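Local coordinates for putative regulatory protein SCO4313 (Streptomyces coelicolor, PDB 2OI8) that probably binds cis-regulatory DNA as a dimeric, all-helical transcription regulator of the TetR family, at residues 15-20 / 54-59; 26-31 / 40-45; 133-138 / 174-179; 180-185 / 211-216. All coordinates share one frame; numbering follows the deposited sequence.

Contact 1 (15-20 / 54-59); sequences TQVRAE and YRYFDG
V17 and Y56 make the tight half of this contact. The two methyls of V17 close on the phenol end of the ring: CG2 lies over one face, offset toward the rim and 3.8 Å from the ring centroid, a CH-pi contact, while CG1 comes within 3.3 Å of Y56 OH. The side chains meet at about a right angle, and both methyls come from the same side of the ring, CG2 over the face near CZ and CG1 farther out beside OH. Nearer the root of the same ring, CG of R18 sits 3.4 Å from Y56 CD1 in an oblique approach.

R18 then carries the contact on to F57, its CD 3.7 Å from F57 CZ. Beyond CD the contact loosens. The chain bends at its third torsion (chi3 -42°) and the guanidinium turns aside, its plane 36° from the Y56 ring and 77° from that of F57, with F57 CZ near its edge as the closest ring atom. The arginine end is only partly sheltered, whereas F57 is buried, its ring also packed on I21 and K22 of helix 14-32 and on L63 and E66 of helix 60-84. R14 adds a cation-pi contact to Y56.

Segment 54-59 links helix 50-54, in the predicted helix-turn-helix, to helix 60-84. The contact lays that loop against the first helix of the probable DNA-binding domain. Methyls, aliphatic arginine carbons and aromatic rings do the holding here, which implies attachment by shape and apolar cover, with the arginine charge left toward the margin.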
loop_
_atom_site.group_PDB
_atom_site.type_symbol
_atom_site.label_atom_id
_atom_site.label_comp_id
_atom_site.label_asym_id
_atom_site.label_seq_id
_atom_site.Cartn_x
_atom_site.Cartn_y
_atom_site.Cartn_z
ATOM N N THR A 15 16.641 -7.569 -26.831
ATOM C CA THR A 15 15.564 -7.842 -25.902
ATOM C C THR A 15 16.066 -8.638 -24.711
ATOM O O THR A 15 15.645 -8.380 -23.568
ATOM C CB THR A 15 14.402 -8.585 -26.554
ATOM O OG1 THR A 15 13.940 -7.829 -27.678
ATOM C CG2 THR A 15 13.253 -8.779 -25.551
ATOM N N GLN A 16 16.984 -9.568 -24.964
ATOM C CA GLN A 16 17.551 -10.369 -23.886
ATOM C C GLN A 16 18.547 -9.651 -22.975
ATOM O O GLN A 16 18.566 -9.900 -21.763
ATOM C CB GLN A 16 18.130 -11.671 -24.410
ATOM C CG GLN A 16 17.060 -12.723 -24.567
ATOM C CD GLN A 16 17.513 -13.815 -25.451
ATOM O OE1 GLN A 16 17.668 -14.951 -25.016
ATOM N NE2 GLN A 16 17.771 -13.488 -26.714
ATOM N N VAL A 17 19.369 -8.762 -23.522
ATOM C CA VAL A 17 20.236 -8.011 -22.631
ATOM C C VAL A 17 19.399 -7.040 -21.778
ATOM O O VAL A 17 19.560 -6.982 -20.557
ATOM C CB VAL A 17 21.520 -7.426 -23.307
ATOM C CG1 VAL A 17 21.402 -7.421 -24.806
ATOM C CG2 VAL A 17 21.872 -6.053 -22.745
ATOM N N ARG A 18 18.441 -6.369 -22.409
ATOM C CA ARG A 18 17.472 -5.560 -21.673
ATOM C C ARG A 18 16.833 -6.357 -20.527
ATOM O O ARG A 18 16.629 -5.823 -19.435
ATOM C CB ARG A 18 16.410 -4.985 -22.605
ATOM C CG ARG A 18 16.881 -3.751 -23.374
ATOM C CD ARG A 18 15.726 -2.810 -23.815
ATOM N NE ARG A 18 14.566 -3.543 -24.326
ATOM C CZ ARG A 18 14.495 -4.133 -25.528
ATOM N NH1 ARG A 18 15.529 -4.080 -26.379
ATOM N NH2 ARG A 18 13.380 -4.784 -25.891
ATOM N N ALA A 19 16.562 -7.646 -20.777
ATOM C CA ALA A 19 16.012 -8.522 -19.743
ATOM C C ALA A 19 17.006 -8.726 -18.603
ATOM O O ALA A 19 16.606 -8.746 -17.448
ATOM C CB ALA A 19 15.540 -9.839 -20.323
ATOM N N GLU A 20 18.296 -8.842 -18.919
ATOM C CA GLU A 20 19.322 -8.865 -17.879
ATOM C C GLU A 20 19.422 -7.543 -17.122
ATOM O O GLU A 20 19.583 -7.546 -15.896
ATOM C CB GLU A 20 20.677 -9.207 -18.470
ATOM C CG GLU A 20 20.937 -10.682 -18.543
ATOM C CD GLU A 20 21.396 -11.260 -17.203
ATOM O OE1 GLU A 20 20.521 -11.613 -16.358
ATOM O OE2 GLU A 20 22.637 -11.377 -17.006
ATOM N N TYR A 54 22.963 3.325 -21.347
ATOM C CA TYR A 54 22.007 4.347 -21.813
ATOM C C TYR A 54 21.550 4.150 -23.261
ATOM O O TYR A 54 20.494 4.647 -23.650
ATOM C CB TYR A 54 22.540 5.772 -21.581
ATOM C CG TYR A 54 22.480 6.182 -20.129
ATOM C CD1 TYR A 54 23.343 5.601 -19.194
ATOM C CD2 TYR A 54 21.550 7.141 -19.678
ATOM C CE1 TYR A 54 23.296 5.956 -17.856
ATOM C CE2 TYR A 54 21.492 7.508 -18.328
ATOM C CZ TYR A 54 22.377 6.904 -17.427
ATOM O OH TYR A 54 22.359 7.213 -16.088
ATOM N N ARG A 55 22.329 3.417 -24.054
ATOM C CA ARG A 55 21.881 3.016 -25.384
ATOM C C ARG A 55 20.816 1.892 -25.326
ATOM O O ARG A 55 20.250 1.525 -26.353
ATOM C CB ARG A 55 23.087 2.656 -26.312
ATOM N N TYR A 56 20.544 1.380 -24.119
ATOM C CA TYR A 56 19.384 0.510 -23.836
ATOM C C TYR A 56 18.210 1.182 -23.107
ATOM O O TYR A 56 17.058 0.819 -23.320
ATOM C CB TYR A 56 19.790 -0.707 -23.011
ATOM C CG TYR A 56 20.545 -1.753 -23.792
ATOM C CD1 TYR A 56 19.873 -2.686 -24.567
ATOM C CD2 TYR A 56 21.922 -1.824 -23.711
ATOM C CE1 TYR A 56 20.577 -3.661 -25.287
ATOM C CE2 TYR A 56 22.626 -2.769 -24.396
ATOM C CZ TYR A 56 21.960 -3.681 -25.198
ATOM O OH TYR A 56 22.685 -4.611 -25.876
ATOM N N PHE A 57 18.511 2.107 -22.202
ATOM C CA PHE A 57 17.483 2.891 -21.513
ATOM C C PHE A 57 17.998 4.300 -21.373
ATOM O O PHE A 57 18.964 4.545 -20.645
ATOM C CB PHE A 57 17.163 2.308 -20.137
ATOM C CG PHE A 57 16.445 0.992 -20.203
ATOM C CD1 PHE A 57 15.082 0.941 -20.557
ATOM C CD2 PHE A 57 17.130 -0.212 -19.942
ATOM C CE1 PHE A 57 14.404 -0.304 -20.641
ATOM C CE2 PHE A 57 16.462 -1.452 -20.008
ATOM C CZ PHE A 57 15.087 -1.492 -20.363
ATOM N N ASP A 58 17.377 5.226 -22.084
ATOM C CA ASP A 58 17.814 6.603 -22.000
ATOM C C ASP A 58 17.341 7.210 -20.677
ATOM O O ASP A 58 16.427 8.027 -20.661
ATOM C CB ASP A 58 17.318 7.410 -23.200
ATOM C CG ASP A 58 17.808 8.842 -23.167
ATOM O OD1 ASP A 58 18.744 9.118 -22.373
ATOM O OD2 ASP A 58 17.258 9.699 -23.909
ATOM N N GLY A 59 17.947 6.778 -19.570
ATOM C CA GLY A 59 17.665 7.354 -18.260
ATOM C C GLY A 59 16.841 6.473 -17.360
ATOM O O GLY A 59 16.084 5.618 -17.828
#

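Contact 2 (26-31 / 40-45); sequences WEQIAT and NAIAKR
Q28 reaches across from helix 26-31 with its chain extended beyond CG, and its amide end comes to rest against the start of segment 40-45. Its CD is 3.7 Å from A41 CB, and the amide also lies beside the backbone N and the CG1 branch of I42. Which way round the amide is turned is doubtful in the model. L37 and S38, in the loop between the helices, touch the same side chain. Cutting this side chain back to alanine is likely to open a gap between the helices, the A41 methyl losing the long arm that reaches it.

E27 and R45 form the second, more exposed link. The two chains meet at about a right angle, R45 bending at its second and third torsions to bring NH1 within 3.5 Å of E27 OE1. That oxygen lies at the guanidinium edge, in its plane, and the two flat groups are 24° apart. E27 OE1 is also hydrogen-bonded to H24 ND1, its stronger partner.

The segment axes stay 11.1 Å apart at 122°, while I42 packs on I21 and A25. The chemistry implies a sparse, long-armed surface contact within the predicted DNA-binding region: one long salt bridge beside the packing of the Q28 chain on A41 and I42.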
loop_
_atom_site.group_PDB
_atom_site.type_symbol
_atom_site.label_atom_id
_atom_site.label_comp_id
_atom_site.label_asym_id
_atom_site.label_seq_id
_atom_site.Cartn_x
_atom_site.Cartn_y
_atom_site.Cartn_z
ATOM N N TRP A 26 15.757 -5.065 -10.586
ATOM C CA TRP A 26 15.014 -5.583 -9.453
ATOM C C TRP A 26 15.932 -5.768 -8.237
ATOM O O TRP A 26 15.562 -5.347 -7.136
ATOM C CB TRP A 26 14.237 -6.854 -9.811
ATOM C CG TRP A 26 13.107 -6.570 -10.773
ATOM C CD1 TRP A 26 13.075 -6.839 -12.126
ATOM C CD2 TRP A 26 11.848 -5.931 -10.466
ATOM N NE1 TRP A 26 11.870 -6.417 -12.668
ATOM C CE2 TRP A 26 11.106 -5.860 -11.677
ATOM C CE3 TRP A 26 11.273 -5.427 -9.287
ATOM C CZ2 TRP A 26 9.834 -5.300 -11.737
ATOM C CZ3 TRP A 26 10.012 -4.870 -9.355
ATOM C CH2 TRP A 26 9.306 -4.815 -10.569
ATOM N N GLU A 27 17.126 -6.345 -8.436
ATOM C CA GLU A 27 18.090 -6.559 -7.333
ATOM C C GLU A 27 18.323 -5.252 -6.572
ATOM O O GLU A 27 18.142 -5.199 -5.343
ATOM C CB GLU A 27 19.436 -7.124 -7.823
ATOM C CG GLU A 27 19.440 -8.609 -8.144
ATOM C CD GLU A 27 20.742 -9.094 -8.851
ATOM O OE1 GLU A 27 21.404 -8.333 -9.621
ATOM O OE2 GLU A 27 21.096 -10.267 -8.634
ATOM N N GLN A 28 18.700 -4.201 -7.315
ATOM C CA GLN A 28 18.901 -2.857 -6.746
ATOM C C GLN A 28 17.657 -2.312 -6.067
ATOM O O GLN A 28 17.763 -1.617 -5.057
ATOM C CB GLN A 28 19.357 -1.856 -7.806
ATOM C CG GLN A 28 20.802 -1.968 -8.228
ATOM C CD GLN A 28 21.259 -0.757 -9.016
ATOM O OE1 GLN A 28 21.992 -0.876 -10.000
ATOM N NE2 GLN A 28 20.819 0.419 -8.586
ATOM N N ILE A 29 16.487 -2.587 -6.641
ATOM C CA ILE A 29 15.222 -2.164 -6.028
ATOM C C ILE A 29 15.076 -2.935 -4.720
ATOM O O ILE A 29 14.931 -2.337 -3.652
ATOM C CB ILE A 29 13.993 -2.410 -6.951
ATOM C CG1 ILE A 29 14.090 -1.516 -8.186
ATOM C CG2 ILE A 29 12.661 -2.178 -6.194
ATOM C CD1 ILE A 29 12.802 -1.538 -9.009
ATOM N N ALA A 30 15.158 -4.264 -4.820
ATOM C CA ALA A 30 15.071 -5.140 -3.659
ATOM C C ALA A 30 15.970 -4.644 -2.534
ATOM O O ALA A 30 15.487 -4.339 -1.441
ATOM C CB ALA A 30 15.412 -6.578 -4.037
ATOM N N THR A 31 17.261 -4.516 -2.816
ATOM C CA THR A 31 18.227 -4.196 -1.772
ATOM C C THR A 31 18.254 -2.720 -1.380
ATOM O O THR A 31 18.295 -2.409 -0.207
ATOM C CB THR A 31 19.664 -4.760 -2.073
ATOM O OG1 THR A 31 19.908 -4.779 -3.484
ATOM C CG2 THR A 31 19.816 -6.190 -1.533
ATOM N N ASN A 40 24.082 3.474 -13.546
ATOM C CA ASN A 40 25.525 3.376 -13.374
ATOM C C ASN A 40 26.001 2.189 -12.564
ATOM O O ASN A 40 27.061 1.629 -12.861
ATOM C CB ASN A 40 26.071 4.637 -12.753
ATOM C CG ASN A 40 26.536 5.625 -13.780
ATOM O OD1 ASN A 40 26.994 6.709 -13.429
ATOM N ND2 ASN A 40 26.438 5.263 -15.060
ATOM N N ALA A 41 25.239 1.831 -11.535
ATOM C CA ALA A 41 25.541 0.660 -10.733
ATOM C C ALA A 41 25.320 -0.610 -11.561
ATOM O O ALA A 41 26.109 -1.555 -11.489
ATOM C CB ALA A 41 24.695 0.640 -9.485
ATOM N N ILE A 42 24.241 -0.612 -12.345
ATOM C CA ILE A 42 23.974 -1.651 -13.337
ATOM C C ILE A 42 25.163 -1.797 -14.287
ATOM O O ILE A 42 25.726 -2.882 -14.414
ATOM C CB ILE A 42 22.701 -1.335 -14.158
ATOM C CG1 ILE A 42 21.539 -0.860 -13.244
ATOM C CG2 ILE A 42 22.327 -2.520 -15.035
ATOM C CD1 ILE A 42 20.312 -1.736 -13.209
ATOM N N ALA A 43 25.556 -0.702 -14.936
ATOM C CA ALA A 43 26.656 -0.727 -15.896
ATOM C C ALA A 43 27.905 -1.336 -15.262
ATOM O O ALA A 43 28.484 -2.287 -15.802
ATOM C CB ALA A 43 26.943 0.672 -16.454
ATOM N N LYS A 44 28.297 -0.795 -14.108
ATOM C CA LYS A 44 29.433 -1.312 -13.344
ATOM C C LYS A 44 29.205 -2.775 -12.966
ATOM O O LYS A 44 30.144 -3.570 -13.021
ATOM C CB LYS A 44 29.726 -0.437 -12.097
ATOM N N ARG A 45 27.962 -3.142 -12.635
ATOM C CA ARG A 45 27.646 -4.539 -12.285
ATOM C C ARG A 45 27.856 -5.528 -13.429
ATOM O O ARG A 45 28.249 -6.673 -13.202
ATOM C CB ARG A 45 26.228 -4.682 -11.748
ATOM C CG ARG A 45 26.184 -5.436 -10.433
ATOM C CD ARG A 45 25.416 -6.725 -10.493
ATOM N NE ARG A 45 26.252 -7.840 -10.877
ATOM C CZ ARG A 45 25.883 -9.115 -10.805
ATOM N NH1 ARG A 45 24.690 -9.447 -10.326
ATOM N NH2 ARG A 45 26.719 -10.057 -11.191
#

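Contact 3 (133-138 / 174-179); sequences AVIVDA and HRALSF
I135 of helix 129-139 overlaps both A176 and F179, spanning one turn of helix 170-191 with its two branches. CG2 packs 3.6 Å from A176 CB and also meets the phenyl ring near its root, 3.7 Å from F179 CD1. On the other branch CG1 stands anti to the carbonyl carbon (chi1 -53°), and its CD1 ends 3.6 Å from F179 CE1, an oblique approach in which isoleucine and phenylalanine side chains cross at about a right angle. V136 completes the group from the next position, its CG2 3.8 Å from A176 CB, so the alanine methyl touches both branched residues.

The small A176 side chain lets the backbones come close: CA of V136 and CA of A176 are 5.3 Å apart, and the segment axes approach to 8.6 Å at 123°. F179 also packs on L89 and A93 of helix 89-102. With a serine in place of F179, I135 CD1 would probably lose its aromatic partner and a gap would open between these three helices.

S178, beside the contact on helix 170-191, is hydrogen-bonded to E209 of the second subunit, and L177 packs on F200 of that subunit. All four residues that meet here are buried, and all are hydrocarbon at the interface; the implication is a hydrophobic joint of the C-terminal domain whose fit rests on close complementary shape rather than on polar pairing.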
loop_
_atom_site.group_PDB
_atom_site.type_symbol
_atom_site.label_atom_id
_atom_site.label_comp_id
_atom_site.label_asym_id
_atom_site.label_seq_id
_atom_site.Cartn_x
_atom_site.Cartn_y
_atom_site.Cartn_z
ATOM N N ALA A 133 -10.619 -4.340 -16.810
ATOM C CA ALA A 133 -11.664 -4.800 -17.717
ATOM C C ALA A 133 -12.171 -6.206 -17.333
ATOM O O ALA A 133 -13.378 -6.467 -17.361
ATOM C CB ALA A 133 -11.164 -4.769 -19.156
ATOM N N VAL A 134 -11.244 -7.087 -16.953
ATOM C CA VAL A 134 -11.567 -8.470 -16.606
ATOM C C VAL A 134 -12.481 -8.530 -15.392
ATOM O O VAL A 134 -13.484 -9.230 -15.417
ATOM C CB VAL A 134 -10.302 -9.330 -16.342
ATOM C CG1 VAL A 134 -10.685 -10.757 -16.001
ATOM C CG2 VAL A 134 -9.374 -9.323 -17.547
ATOM N N ILE A 135 -12.141 -7.794 -14.339
ATOM C CA ILE A 135 -12.956 -7.765 -13.116
ATOM C C ILE A 135 -14.379 -7.305 -13.417
ATOM O O ILE A 135 -15.369 -7.889 -12.941
ATOM C CB ILE A 135 -12.368 -6.805 -12.023
ATOM C CG1 ILE A 135 -10.898 -7.112 -11.712
ATOM C CG2 ILE A 135 -13.247 -6.795 -10.763
ATOM C CD1 ILE A 135 -10.610 -8.582 -11.481
ATOM N N VAL A 136 -14.462 -6.226 -14.190
ATOM C CA VAL A 136 -15.742 -5.690 -14.614
ATOM C C VAL A 136 -16.509 -6.810 -15.307
ATOM O O VAL A 136 -17.663 -7.090 -14.945
ATOM C CB VAL A 136 -15.575 -4.464 -15.540
ATOM C CG1 VAL A 136 -16.913 -4.038 -16.096
ATOM C CG2 VAL A 136 -14.917 -3.304 -14.785
ATOM N N ASP A 137 -15.847 -7.467 -16.268
ATOM C CA ASP A 137 -16.437 -8.591 -16.989
ATOM C C ASP A 137 -17.152 -9.522 -16.024
ATOM O O ASP A 137 -18.353 -9.749 -16.164
ATOM C CB ASP A 137 -15.382 -9.354 -17.800
ATOM C CG ASP A 137 -14.917 -8.593 -19.031
ATOM O OD1 ASP A 137 -15.475 -7.512 -19.338
ATOM O OD2 ASP A 137 -13.977 -9.083 -19.697
ATOM N N ALA A 138 -16.426 -10.014 -15.016
ATOM C CA ALA A 138 -17.005 -10.927 -14.025
ATOM C C ALA A 138 -18.213 -10.326 -13.293
ATOM O O ALA A 138 -19.276 -10.968 -13.217
ATOM C CB ALA A 138 -15.957 -11.419 -13.045
ATOM N N HIS A 174 -19.179 -0.496 -9.759
ATOM C CA HIS A 174 -19.052 -0.274 -8.324
ATOM C C HIS A 174 -18.524 -1.535 -7.625
ATOM O O HIS A 174 -17.552 -1.482 -6.851
ATOM C CB HIS A 174 -20.408 0.121 -7.750
ATOM C CG HIS A 174 -20.379 0.441 -6.287
ATOM N ND1 HIS A 174 -19.281 0.199 -5.490
ATOM C CD2 HIS A 174 -21.335 0.941 -5.469
ATOM C CE1 HIS A 174 -19.555 0.547 -4.245
ATOM N NE2 HIS A 174 -20.797 0.998 -4.208
ATOM N N ARG A 175 -19.158 -2.669 -7.910
ATOM C CA ARG A 175 -18.668 -3.938 -7.404
ATOM C C ARG A 175 -17.203 -4.199 -7.794
ATOM O O ARG A 175 -16.403 -4.591 -6.949
ATOM C CB ARG A 175 -19.557 -5.070 -7.883
ATOM C CG ARG A 175 -19.089 -6.420 -7.408
ATOM C CD ARG A 175 -20.082 -7.462 -7.811
ATOM N NE ARG A 175 -21.343 -7.241 -7.122
ATOM C CZ ARG A 175 -22.074 -8.226 -6.624
ATOM N NH1 ARG A 175 -21.647 -9.483 -6.752
ATOM N NH2 ARG A 175 -23.213 -7.963 -5.995
ATOM N N ALA A 176 -16.848 -3.977 -9.061
ATOM C CA ALA A 176 -15.451 -4.152 -9.518
ATOM C C ALA A 176 -14.430 -3.311 -8.729
ATOM O O ALA A 176 -13.372 -3.796 -8.318
ATOM C CB ALA A 176 -15.337 -3.868 -11.012
ATOM N N LEU A 177 -14.747 -2.038 -8.536
ATOM C CA LEU A 177 -13.908 -1.134 -7.751
ATOM C C LEU A 177 -13.775 -1.612 -6.298
ATOM O O LEU A 177 -12.696 -1.568 -5.752
ATOM C CB LEU A 177 -14.475 0.294 -7.823
ATOM C CG LEU A 177 -14.471 0.947 -9.212
ATOM C CD1 LEU A 177 -15.184 2.259 -9.174
ATOM C CD2 LEU A 177 -13.056 1.147 -9.709
ATOM N N SER A 178 -14.868 -2.101 -5.710
ATOM C CA SER A 178 -14.886 -2.692 -4.358
ATOM C C SER A 178 -14.053 -3.962 -4.201
ATOM O O SER A 178 -13.416 -4.180 -3.164
ATOM C CB SER A 178 -16.315 -3.002 -3.923
ATOM O OG SER A 178 -16.924 -1.859 -3.364
ATOM N N PHE A 179 -14.096 -4.811 -5.214
ATOM C CA PHE A 179 -13.255 -5.996 -5.264
ATOM C C PHE A 179 -11.782 -5.548 -5.262
ATOM O O PHE A 179 -10.968 -6.009 -4.466
ATOM C CB PHE A 179 -13.656 -6.777 -6.528
ATOM C CG PHE A 179 -12.765 -7.937 -6.881
ATOM C CD1 PHE A 179 -11.571 -7.735 -7.562
ATOM C CD2 PHE A 179 -13.169 -9.243 -6.608
ATOM C CE1 PHE A 179 -10.769 -8.799 -7.911
ATOM C CE2 PHE A 179 -12.372 -10.321 -6.967
ATOM C CZ PHE A 179 -11.174 -10.098 -7.622
#

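Contact 4 (180-185 / 211-216); sequences WSRLHG and KDLLGP
The R182 guanidinium is the flat group of this contact, and L213 meets it obliquely, CD1 lying 3.9 Å from NH1. At its edge, near the plane, the backbone O of D212 stands 4.5 Å from R182 NH1. The D212 carboxylate is as distant, OD1 again 4.5 Å from R182 NH1, but well out of the guanidinium plane, a proximity of opposite charges to which no N-H is directed. On another side of segment 180-185, H184 NE2 sits over one face of the W180 ring, toward its rim; the place of H184 is doubtful, since the model brings it too close to the W180 backbone, although ND1 is hydrogen-bonded to Y107 OH.

R182 runs out straight from CG to NE, so its aliphatic stem carries the charge past L213 instead of folding back on it. L213 answers with CG set opposite its own backbone N (chi1 169°), which directs the isobutyl group at helix 180-185; its side chain also packs on S178 and F179 one turn earlier. The end of L183 lies nearby and itself packs on F206 and A93.

The stronger grip on the arginine comes from the second subunit: NE forms a salt bridge with E209 of that chain, and NH2 a long, weak ion pair with its D212. The two copies of R182 also pack on each other. The contact therefore joins helix 170-191 to the end of helix 202-213 right at the dimer interface, consistent with the helical dimerisation bundle of TetR regulators, with helix 89-102 alongside through A93 and L183.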
loop_
_atom_site.group_PDB
_atom_site.type_symbol
_atom_site.label_atom_id
_atom_site.label_comp_id
_atom_site.label_asym_id
_atom_site.label_seq_id
_atom_site.Cartn_x
_atom_site.Cartn_y
_atom_site.Cartn_z
ATOM N N TRP A 180 -11.461 -4.631 -6.163
ATOM C CA TRP A 180 -10.116 -4.102 -6.296
ATOM C C TRP A 180 -9.601 -3.556 -4.952
ATOM O O TRP A 180 -8.533 -3.940 -4.477
ATOM C CB TRP A 180 -10.141 -2.993 -7.343
ATOM C CG TRP A 180 -8.836 -2.641 -7.945
ATOM C CD1 TRP A 180 -8.275 -1.401 -8.003
ATOM C CD2 TRP A 180 -7.933 -3.522 -8.600
ATOM N NE1 TRP A 180 -7.073 -1.456 -8.646
ATOM C CE2 TRP A 180 -6.832 -2.748 -9.023
ATOM C CE3 TRP A 180 -7.940 -4.896 -8.872
ATOM C CZ2 TRP A 180 -5.742 -3.297 -9.723
ATOM C CZ3 TRP A 180 -6.839 -5.451 -9.566
ATOM C CH2 TRP A 180 -5.761 -4.645 -9.977
ATOM N N SER A 181 -10.377 -2.684 -4.323
ATOM C CA SER A 181 -9.861 -1.966 -3.176
ATOM C C SER A 181 -9.880 -2.848 -1.956
ATOM O O SER A 181 -8.918 -2.867 -1.220
ATOM C CB SER A 181 -10.656 -0.698 -2.939
ATOM O OG SER A 181 -11.968 -1.068 -2.590
ATOM N N ARG A 182 -10.959 -3.587 -1.744
ATOM C CA ARG A 182 -11.039 -4.505 -0.605
ATOM C C ARG A 182 -9.900 -5.553 -0.530
ATOM O O ARG A 182 -9.311 -5.763 0.544
ATOM C CB ARG A 182 -12.413 -5.189 -0.543
ATOM C CG ARG A 182 -13.497 -4.243 -0.110
ATOM C CD ARG A 182 -14.844 -4.905 0.092
ATOM N NE ARG A 182 -15.908 -3.894 0.145
ATOM C CZ ARG A 182 -17.217 -4.162 0.210
ATOM N NH1 ARG A 182 -17.653 -5.411 0.238
ATOM N NH2 ARG A 182 -18.095 -3.172 0.243
ATOM N N LEU A 183 -9.591 -6.191 -1.658
ATOM C CA LEU A 183 -8.542 -7.230 -1.713
ATOM C C LEU A 183 -7.095 -6.705 -1.680
ATOM O O LEU A 183 -6.169 -7.387 -1.187
ATOM C CB LEU A 183 -8.769 -8.121 -2.945
ATOM C CG LEU A 183 -10.134 -8.822 -2.924
ATOM C CD1 LEU A 183 -10.276 -9.677 -4.142
ATOM C CD2 LEU A 183 -10.355 -9.649 -1.660
ATOM N N HIS A 184 -6.902 -5.506 -2.233
ATOM C CA HIS A 184 -5.627 -4.801 -2.113
ATOM C C HIS A 184 -5.383 -4.333 -0.690
ATOM O O HIS A 184 -4.239 -4.334 -0.232
ATOM C CB HIS A 184 -5.535 -3.658 -3.104
ATOM C CG HIS A 184 -5.228 -4.118 -4.492
ATOM N ND1 HIS A 184 -3.977 -4.567 -4.863
ATOM C CD2 HIS A 184 -6.012 -4.230 -5.593
ATOM C CE1 HIS A 184 -4.004 -4.938 -6.134
ATOM N NE2 HIS A 184 -5.223 -4.730 -6.603
ATOM N N GLY A 185 -6.471 -3.975 0.003
ATOM C CA GLY A 185 -6.434 -3.571 1.406
ATOM C C GLY A 185 -5.796 -4.677 2.199
ATOM O O GLY A 185 -4.858 -4.436 2.942
ATOM N N LYS A 211 -15.621 -13.528 0.339
ATOM C CA LYS A 211 -16.947 -14.101 0.509
ATOM C C LYS A 211 -17.974 -12.966 0.658
ATOM O O LYS A 211 -18.907 -12.871 -0.131
ATOM C CB LYS A 211 -16.962 -15.047 1.715
ATOM C CG LYS A 211 -17.524 -16.427 1.424
ATOM C CD LYS A 211 -17.577 -17.326 2.674
ATOM C CE LYS A 211 -16.305 -18.182 2.839
ATOM N NZ LYS A 211 -15.168 -17.467 3.502
ATOM N N ASP A 212 -17.752 -12.098 1.645
ATOM C CA ASP A 212 -18.559 -10.899 1.945
ATOM C C ASP A 212 -18.878 -10.039 0.716
ATOM O O ASP A 212 -19.855 -9.287 0.686
ATOM C CB ASP A 212 -17.764 -10.049 2.940
ATOM C CG ASP A 212 -18.633 -9.175 3.812
ATOM O OD1 ASP A 212 -19.367 -8.311 3.284
ATOM O OD2 ASP A 212 -18.536 -9.326 5.046
ATOM N N LEU A 213 -18.028 -10.161 -0.291
ATOM C CA LEU A 213 -18.051 -9.301 -1.459
ATOM C C LEU A 213 -18.817 -9.972 -2.591
ATOM O O LEU A 213 -19.491 -9.310 -3.383
ATOM C CB LEU A 213 -16.604 -9.030 -1.860
ATOM C CG LEU A 213 -16.149 -8.385 -3.157
ATOM C CD1 LEU A 213 -16.528 -6.912 -3.214
ATOM C CD2 LEU A 213 -14.645 -8.569 -3.203
ATOM N N LEU A 214 -18.705 -11.295 -2.642
ATOM C CA LEU A 214 -19.345 -12.111 -3.652
ATOM C C LEU A 214 -20.867 -12.132 -3.407
ATOM O O LEU A 214 -21.336 -12.721 -2.425
ATOM C CB LEU A 214 -18.744 -13.518 -3.602
ATOM C CG LEU A 214 -18.217 -14.170 -4.882
ATOM C CD1 LEU A 214 -17.177 -15.228 -4.537
ATOM C CD2 LEU A 214 -19.356 -14.769 -5.719
ATOM N N GLY A 215 -21.607 -11.456 -4.297
ATOM C CA GLY A 215 -23.080 -11.311 -4.251
ATOM C C GLY A 215 -23.710 -11.157 -2.872
ATOM O O GLY A 215 -24.523 -12.003 -2.479
ATOM N N PRO A 216 -23.391 -10.051 -2.150
ATOM C CA PRO A 216 -23.596 -10.083 -0.689
ATOM C C PRO A 216 -25.065 -9.842 -0.299
ATOM O O PRO A 216 -25.673 -8.823 -0.688
ATOM C CB PRO A 216 -22.688 -8.945 -0.174
ATOM C CG PRO A 216 -22.667 -7.921 -1.324
ATOM C CD PRO A 216 -22.936 -8.718 -2.622
ATOM O OXT PRO A 216 -25.654 -10.680 0.415
#

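The four contacts form two pairs in different parts of the chain. Contacts 1 and 2 share helix 14-32, with centres 13 Å apart; contact 2 is nested inside the loop that contact 1 closes, and Y54 CE1 meets N40 ND2 at 4.3 Å. Both frame the predicted helix-turn-helix. Contacts 3 and 4 share helix 170-191, their centres 10 Å apart, and touch directly: F179 CA lies 3.6 Å from L213 CD2. Contacts 2, 3 and 4 all reach the second subunit. The two pairs lie on opposite sides of the chain's centre without touching: contacts 1 and 3 are 35 Å apart between centres, and contacts 2 and 4 come no nearer than about 14 Å between nearest atoms.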